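PDB 2A6Z: Emp47p (form2) from Saccharomyces cerevisiae, which serves as a lectin-type cargo receptor, probably involved in the secretion of glycoproteins and required for Emp46p to leave the endoplasmic reticulum. Local coordinates for residues 170-173 with 178-181; 108-113 with 157-162. All blocks are in the same frame, centred on the assembly; numbering follows the deposited sequence.

Contact 1: residues 170-173 with 178-181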
ATOM      1  N   LEU A 170       8.540  13.497  10.821  1.00  6.24           N
ATOM      2  CA  LEU A 170       8.624  13.548   9.351  1.00  6.03           C
ATOM      3  C   LEU A 170       8.056  12.245   8.766  1.00  5.51           C
ATOM      4  O   LEU A 170       8.567  11.138   9.026  1.00  6.17           O
ATOM      5  CB  LEU A 170      10.095  13.696   8.944  1.00  7.03           C
ATOM      6  CG  LEU A 170      10.292  13.863   7.408  1.00  7.25           C
ATOM      7  CD1 LEU A 170       9.670  15.163   6.940  1.00  7.56           C
ATOM      8  CD2 LEU A 170      11.765  13.812   7.077  1.00 11.32           C
ATOM      9  N   LEU A 171       7.041  12.395   7.932  1.00  5.51           N
ATOM     10  CA  LEU A 171       6.464  11.295   7.116  1.00  5.31           C
ATOM     11  C   LEU A 171       7.006  11.501   5.703  1.00  5.04           C
ATOM     12  O   LEU A 171       6.780  12.570   5.128  1.00  5.93           O
ATOM     13  CB  LEU A 171       4.954  11.378   7.139  1.00  5.98           C
ATOM     14  CG  LEU A 171       4.232  10.417   6.218  1.00  6.03           C
ATOM     15  CD1 LEU A 171       4.496   8.940   6.625  1.00  7.16           C
ATOM     16  CD2 LEU A 171       2.726  10.693   6.241  1.00  8.18           C
ATOM     17  N   LYS A 172       7.685  10.501   5.178  1.00  5.01           N
ATOM     18  CA  LYS A 172       8.289  10.612   3.860  1.00  5.14           C
ATOM     19  C   LYS A 172       7.972   9.343   3.082  1.00  4.82           C
ATOM     20  O   LYS A 172       7.953   8.239   3.630  1.00  5.34           O
ATOM     21  CB  LYS A 172       9.800  10.819   3.983  1.00  6.08           C
ATOM     22  CG  LYS A 172      10.534  10.930   2.650  1.00  6.66           C
ATOM     23  CD  LYS A 172      11.913  11.483   2.818  1.00 11.57           C
ATOM     24  CE  LYS A 172      12.811  10.524   3.462  1.00 12.99           C
ATOM     25  NZ  LYS A 172      14.145  11.193   3.495  1.00 14.49           N
ATOM     26  N   VAL A 173       7.729   9.544   1.785  1.00  4.81           N
ATOM     27  CA  VAL A 173       7.596   8.444   0.856  1.00  4.70           C
ATOM     28  C   VAL A 173       8.651   8.634  -0.254  1.00  4.82           C
ATOM     29  O   VAL A 173       8.734   9.711  -0.830  1.00  5.55           O
ATOM     30  CB  VAL A 173       6.184   8.377   0.262  1.00  5.78           C
ATOM     31  CG1 VAL A 173       6.097   7.314  -0.824  1.00  8.15           C
ATOM     32  CG2 VAL A 173       5.174   8.128   1.379  1.00  6.81           C
ATOM     33  N   LYS A 178      14.003   7.697  -4.593  1.00  8.46           N
ATOM     34  CA  LYS A 178      13.880   9.131  -4.876  1.00  9.27           C
ATOM     35  C   LYS A 178      12.688   9.666  -4.097  1.00  7.07           C
ATOM     36  O   LYS A 178      11.611   9.055  -4.088  1.00  7.62           O
ATOM     37  CB  LYS A 178      13.640   9.368  -6.359  1.00 11.60           C
ATOM     38  CG  LYS A 178      14.883   8.942  -7.169  1.00 23.13           C
ATOM     39  CD  LYS A 178      14.825   9.511  -8.586  1.00 38.30           C
ATOM     40  CE  LYS A 178      15.023  11.026  -8.545  1.00 49.32           C
ATOM     41  NZ  LYS A 178      16.433  11.429  -8.847  1.00 66.16           N
ATOM     42  N   VAL A 179      12.830  10.778  -3.410  1.00  8.30           N
ATOM     43  CA  VAL A 179      11.701  11.325  -2.670  1.00  6.79           C
ATOM     44  C   VAL A 179      10.526  11.602  -3.571  1.00  6.56           C
ATOM     45  O   VAL A 179      10.649  12.234  -4.596  1.00  9.35           O
ATOM     46  CB  VAL A 179      12.128  12.576  -1.851  1.00  7.80           C
ATOM     47  CG1 VAL A 179      12.714  13.652  -2.701  0.55  7.25           C
ATOM     48  CG2 VAL A 179      10.944  13.112  -1.073  0.55  9.99           C
ATOM     49  N   CYS A 180       9.329  11.156  -3.112  1.00  5.76           N
ATOM     50  CA  CYS A 180       8.042  11.422  -3.719  1.00  5.82           C
ATOM     51  C   CYS A 180       7.373  12.608  -3.018  1.00  5.48           C
ATOM     52  O   CYS A 180       7.042  13.606  -3.643  1.00  6.53           O
ATOM     53  CB  CYS A 180       7.196  10.154  -3.648  1.00  6.85           C
ATOM     54  SG  CYS A 180       5.477  10.306  -4.217  1.00  7.17           S
ATOM     55  N   PHE A 181       7.263  12.483  -1.676  1.00  5.07           N
ATOM     56  CA  PHE A 181       6.753  13.601  -0.899  1.00  5.06           C
ATOM     57  C   PHE A 181       7.269  13.449   0.538  1.00  4.67           C
ATOM     58  O   PHE A 181       7.649  12.384   0.967  1.00  5.01           O
ATOM     59  CB  PHE A 181       5.224  13.712  -0.958  1.00  6.13           C
ATOM     60  CG  PHE A 181       4.424  12.567  -0.304  1.00  6.47           C
ATOM     61  CD1 PHE A 181       4.305  12.443   1.079  1.00  7.26           C
ATOM     62  CD2 PHE A 181       3.745  11.661  -1.109  1.00  8.35           C
ATOM     63  CE1 PHE A 181       3.538  11.469   1.674  1.00  8.65           C
ATOM     64  CE2 PHE A 181       2.937  10.633  -0.503  1.00  8.64           C
ATOM     65  CZ  PHE A 181       2.847  10.605   0.885  1.00  9.69           C
TER

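Contact 2: residues 108-113 with 157-162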
ATOM      1  N   LEU A 108      -3.625   6.419   7.157  1.00  6.73           N
ATOM      2  CA  LEU A 108      -3.003   6.760   5.898  1.00  6.41           C
ATOM      3  C   LEU A 108      -3.318   5.741   4.814  1.00  6.16           C
ATOM      4  O   LEU A 108      -3.181   4.505   5.014  1.00  7.04           O
ATOM      5  CB  LEU A 108      -1.468   6.779   6.102  1.00  6.49           C
ATOM      6  CG  LEU A 108      -0.602   7.026   4.852  1.00  6.59           C
ATOM      7  CD1 LEU A 108      -0.817   8.458   4.330  1.00  7.53           C
ATOM      8  CD2 LEU A 108       0.851   6.746   5.197  1.00  7.65           C
ATOM      9  N   GLN A 109      -3.701   6.252   3.638  1.00  5.99           N
ATOM     10  CA  GLN A 109      -3.793   5.478   2.427  1.00  5.87           C
ATOM     11  C   GLN A 109      -2.765   6.038   1.426  1.00  5.65           C
ATOM     12  O   GLN A 109      -2.737   7.247   1.182  1.00  6.60           O
ATOM     13  CB  GLN A 109      -5.205   5.620   1.825  1.00  6.46           C
ATOM     14  CG  GLN A 109      -5.392   4.876   0.509  1.00  7.48           C
ATOM     15  CD  GLN A 109      -6.546   5.401  -0.341  1.00  6.28           C
ATOM     16  OE1 GLN A 109      -7.081   6.471  -0.125  1.00  7.70           O
ATOM     17  NE2 GLN A 109      -6.949   4.620  -1.311  1.00  7.68           N
ATOM     18  N   LEU A 110      -1.979   5.151   0.831  1.00  5.35           N
ATOM     19  CA  LEU A 110      -1.112   5.543  -0.316  1.00  5.26           C
ATOM     20  C   LEU A 110      -1.712   4.870  -1.542  1.00  5.47           C
ATOM     21  O   LEU A 110      -1.784   3.637  -1.590  1.00  7.11           O
ATOM     22  CB  LEU A 110       0.330   5.079  -0.121  1.00  6.07           C
ATOM     23  CG  LEU A 110       1.016   5.647   1.102  1.00  6.17           C
ATOM     24  CD1 LEU A 110       2.423   5.074   1.249  1.00  9.53           C
ATOM     25  CD2 LEU A 110       1.111   7.165   1.057  1.00  6.65           C
ATOM     26  N   LEU A 111      -2.125   5.689  -2.500  1.00  5.41           N
ATOM     27  CA  LEU A 111      -2.811   5.188  -3.693  1.00  5.64           C
ATOM     28  C   LEU A 111      -1.906   5.338  -4.912  1.00  5.07           C
ATOM     29  O   LEU A 111      -1.445   6.465  -5.196  1.00  5.52           O
ATOM     30  CB  LEU A 111      -4.099   5.980  -3.936  1.00  6.56           C
ATOM     31  CG  LEU A 111      -4.844   5.637  -5.241  1.00  6.47           C
ATOM     32  CD1 LEU A 111      -5.342   4.198  -5.249  1.00  6.99           C
ATOM     33  CD2 LEU A 111      -6.023   6.604  -5.397  1.00  8.28           C
ATOM     34  N   VAL A 112      -1.677   4.252  -5.635  1.00  5.31           N
ATOM     35  CA  VAL A 112      -1.036   4.292  -6.934  1.00  5.38           C
ATOM     36  C   VAL A 112      -2.119   4.000  -7.969  1.00  5.08           C
ATOM     37  O   VAL A 112      -2.771   2.957  -7.959  1.00  5.83           O
ATOM     38  CB  VAL A 112       0.140   3.299  -7.023  1.00  6.21           C
ATOM     39  CG1 VAL A 112       0.675   3.249  -8.437  1.00  6.81           C
ATOM     40  CG2 VAL A 112       1.218   3.660  -6.011  1.00  6.74           C
ATOM     41  N   ASP A 113      -2.330   4.974  -8.864  1.00  5.46           N
ATOM     42  CA  ASP A 113      -3.373   4.830  -9.896  1.00  5.55           C
ATOM     43  C   ASP A 113      -3.094   5.821 -10.986  1.00  5.38           C
ATOM     44  O   ASP A 113      -2.141   6.625 -10.946  1.00  5.47           O
ATOM     45  CB  ASP A 113      -4.797   4.922  -9.341  1.00  6.06           C
ATOM     46  CG  ASP A 113      -5.349   6.343  -9.368  1.00  5.72           C
ATOM     47  OD1 ASP A 113      -4.658   7.262  -8.872  1.00  6.39           O
ATOM     48  OD2 ASP A 113      -6.456   6.527  -9.946  1.00  6.65           O
ATOM     49  N   SER A 157       8.713  -1.838  -8.586  1.00  6.25           N
ATOM     50  CA  SER A 157       9.022  -0.578  -7.898  1.00  6.35           C
ATOM     51  C   SER A 157       9.111  -0.820  -6.423  1.00  6.19           C
ATOM     52  O   SER A 157       8.465  -1.728  -5.892  1.00  7.13           O
ATOM     53  CB  SER A 157       7.916   0.425  -8.187  1.00  6.98           C
ATOM     54  OG  SER A 157       7.757   0.753  -9.544  1.00  7.92           O
ATOM     55  N   THR A 158       9.863   0.098  -5.753  1.00  6.69           N
ATOM     56  CA  THR A 158       9.962   0.017  -4.308  1.00  6.58           C
ATOM     57  C   THR A 158       9.445   1.321  -3.690  1.00  6.02           C
ATOM     58  O   THR A 158       9.997   2.389  -3.931  1.00  6.68           O
ATOM     59  CB  THR A 158      11.426  -0.174  -3.836  1.00  8.41           C
ATOM     60  OG1 THR A 158      11.999  -1.260  -4.586  1.00  9.33           O
ATOM     61  CG2 THR A 158      11.453  -0.526  -2.346  1.00 10.29           C
ATOM     62  N   ILE A 159       8.376   1.182  -2.907  1.00  5.55           N
ATOM     63  CA  ILE A 159       7.824   2.326  -2.162  1.00  5.28           C
ATOM     64  C   ILE A 159       8.356   2.227  -0.746  1.00  5.24           C
ATOM     65  O   ILE A 159       8.107   1.234  -0.066  1.00  6.60           O
ATOM     66  CB  ILE A 159       6.278   2.322  -2.166  1.00  5.82           C
ATOM     67  CG1 ILE A 159       5.745   2.475  -3.597  1.00  7.90           C
ATOM     68  CG2 ILE A 159       5.748   3.389  -1.232  1.00  7.23           C
ATOM     69  CD1 ILE A 159       4.249   2.282  -3.697  1.00  9.85           C
ATOM     70  N   ARG A 160       9.087   3.274  -0.303  1.00  5.24           N
ATOM     71  CA  ARG A 160       9.669   3.260   1.044  1.00  5.55           C
ATOM     72  C   ARG A 160       9.024   4.379   1.836  1.00  5.16           C
ATOM     73  O   ARG A 160       9.158   5.575   1.515  1.00  5.58           O
ATOM     74  CB  ARG A 160      11.192   3.481   0.906  1.00  5.75           C
ATOM     75  CG  ARG A 160      11.896   3.568   2.278  1.00  7.42           C
ATOM     76  CD  ARG A 160      13.439   3.539   2.020  1.00  8.40           C
ATOM     77  NE  ARG A 160      14.121   3.290   3.307  1.00  8.11           N
ATOM     78  CZ  ARG A 160      14.539   4.223   4.146  1.00  7.76           C
ATOM     79  NH1 ARG A 160      14.420   5.529   3.821  1.00  8.34           N
ATOM     80  NH2 ARG A 160      15.085   3.841   5.285  1.00  9.19           N
ATOM     81  N   VAL A 161       8.306   3.980   2.875  1.00  5.19           N
ATOM     82  CA  VAL A 161       7.571   4.896   3.741  1.00  5.56           C
ATOM     83  C   VAL A 161       8.307   4.970   5.057  1.00  5.75           C
ATOM     84  O   VAL A 161       8.567   3.939   5.697  1.00  7.04           O
ATOM     85  CB  VAL A 161       6.135   4.379   4.013  1.00  6.67           C
ATOM     86  CG1 VAL A 161       5.337   5.440   4.772  1.00  8.18           C
ATOM     87  CG2 VAL A 161       5.480   3.963   2.722  1.00  7.37           C
ATOM     88  N   THR A 162       8.665   6.189   5.490  1.00  5.69           N
ATOM     89  CA  THR A 162       9.335   6.363   6.760  1.00  5.85           C
ATOM     90  C   THR A 162       8.566   7.364   7.591  1.00  5.41           C
ATOM     91  O   THR A 162       8.019   8.339   7.104  1.00  5.99           O
ATOM     92  CB  THR A 162      10.798   6.849   6.584  1.00  6.41           C
ATOM     93  OG1 THR A 162      10.846   7.998   5.738  1.00  6.56           O
ATOM     94  CG2 THR A 162      11.681   5.746   5.997  1.00  7.20           C
TER

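Contact 1: residues 170-173 with 178-181
Phe181 carries its ring between its own backbone N and carbonyl carbon (chi1 66°), and Val173 holds CG2 beside its backbone N with CG1 anti to it; together these torsions bring the valine over one face of the ring. Val173 CB sits 4.1 Å from the Phe181 ring centroid, 13° off the normal, a CH-pi contact displaced toward the rim. CG2 of Val173 reaches the far end of the ring, 3.4 Å from Phe181 CZ, while CG1 turns the other way and rests against CB of Cys180.

The backbones explain why two residues meet one. Strands 170-175 and 178-183 form an antiparallel beta hairpin at the edge of a sheet, and Cys180 and Phe181 both face Val173, making a classic beta bulge. Val173 N donates to Phe181 O at 3.0 Å, almost straight at 172°. In return Val173 O accepts two bonds, from Cys180 N at 2.8 Å and from Phe181 N at 3.3 Å, both in the carbonyl plane. Beside this, Lys172 CA makes a CH...O contact of 3.5 Å with Phe181 O.

Around the bulge, Leu122 touches Val173, Cys180 and Phe181, and the Phe143 ring meets that of Phe181 steeply, nearly at right angles. Cys180 SG is joined to Cys146, so the bulge lies where the outer strand is tied covalently to strand 144-147 of the facing sheet. Because the Val173 carbonyl takes both N-H groups, the closer from Cys180, the bulge fits an extra residue into the outer strand while Val173 N still pairs with Phe181 O.

Contact 2: residues 108-113 with 157-162
Leu110 and Val161 pass one another alongside, pointing opposite ways, and Leu110 CD1 lies 3.6 Å from Val161 CG2. The leucine's CG stands beside its backbone N, anti to the carbonyl carbon (chi1 -61°), and from there CD1 extends across to the valine. The same methyl has a looser neighbour in Ile159, whose CG2 is 4.5 Å from Leu110 CD1. Val112 and Ile159 are arranged differently, reaching for each other tip to tip, with Val112 CG2 4.1 Å from Ile159 CD1.

This is the facing of two sheets in a beta sandwich, the fold of the legume-like lectins. Strand 108-113 belongs to one antiparallel sheet and strand 153-164 to the other; the segment axes come no nearer than 11.1 Å, and no hydrogen bond crosses between them. Contact is left to four buried aliphatic side chains, all with their CB atoms directed into the space between the sheets. Leu122 touches both Val112 and Ile159, and Phe84 and Phe69 also pack on Ile159, from opposite sheets. On the other side of strand 153-164, Arg160 forms a salt bridge with Glu66 through NE and hydrogen-bonds through NH1 to Gln174.

How the contacts relate
The two contacts illustrate two of the ways a beta sandwich is held together: contact 1 pairs neighbouring strands within a sheet, whereas contact 2 joins one sheet to the other. Their centres are 9 Å apart, and strand 153-164 runs beside strand 170-175, which follows it in the chain. Lys172 O lies 2.9 Å from Thr162 N, a probable hydrogen bond that continues the sheet from the hairpin into segment 157-162. Apolar groups carry the connection into the interior: Val173 CG1 packs 4.0 Å from Ile159 CG2, and Phe181 CZ comes within 3.9 Å of Leu110 CD2, so the aromatic ring of contact 1 reaches the opposing sheet directly.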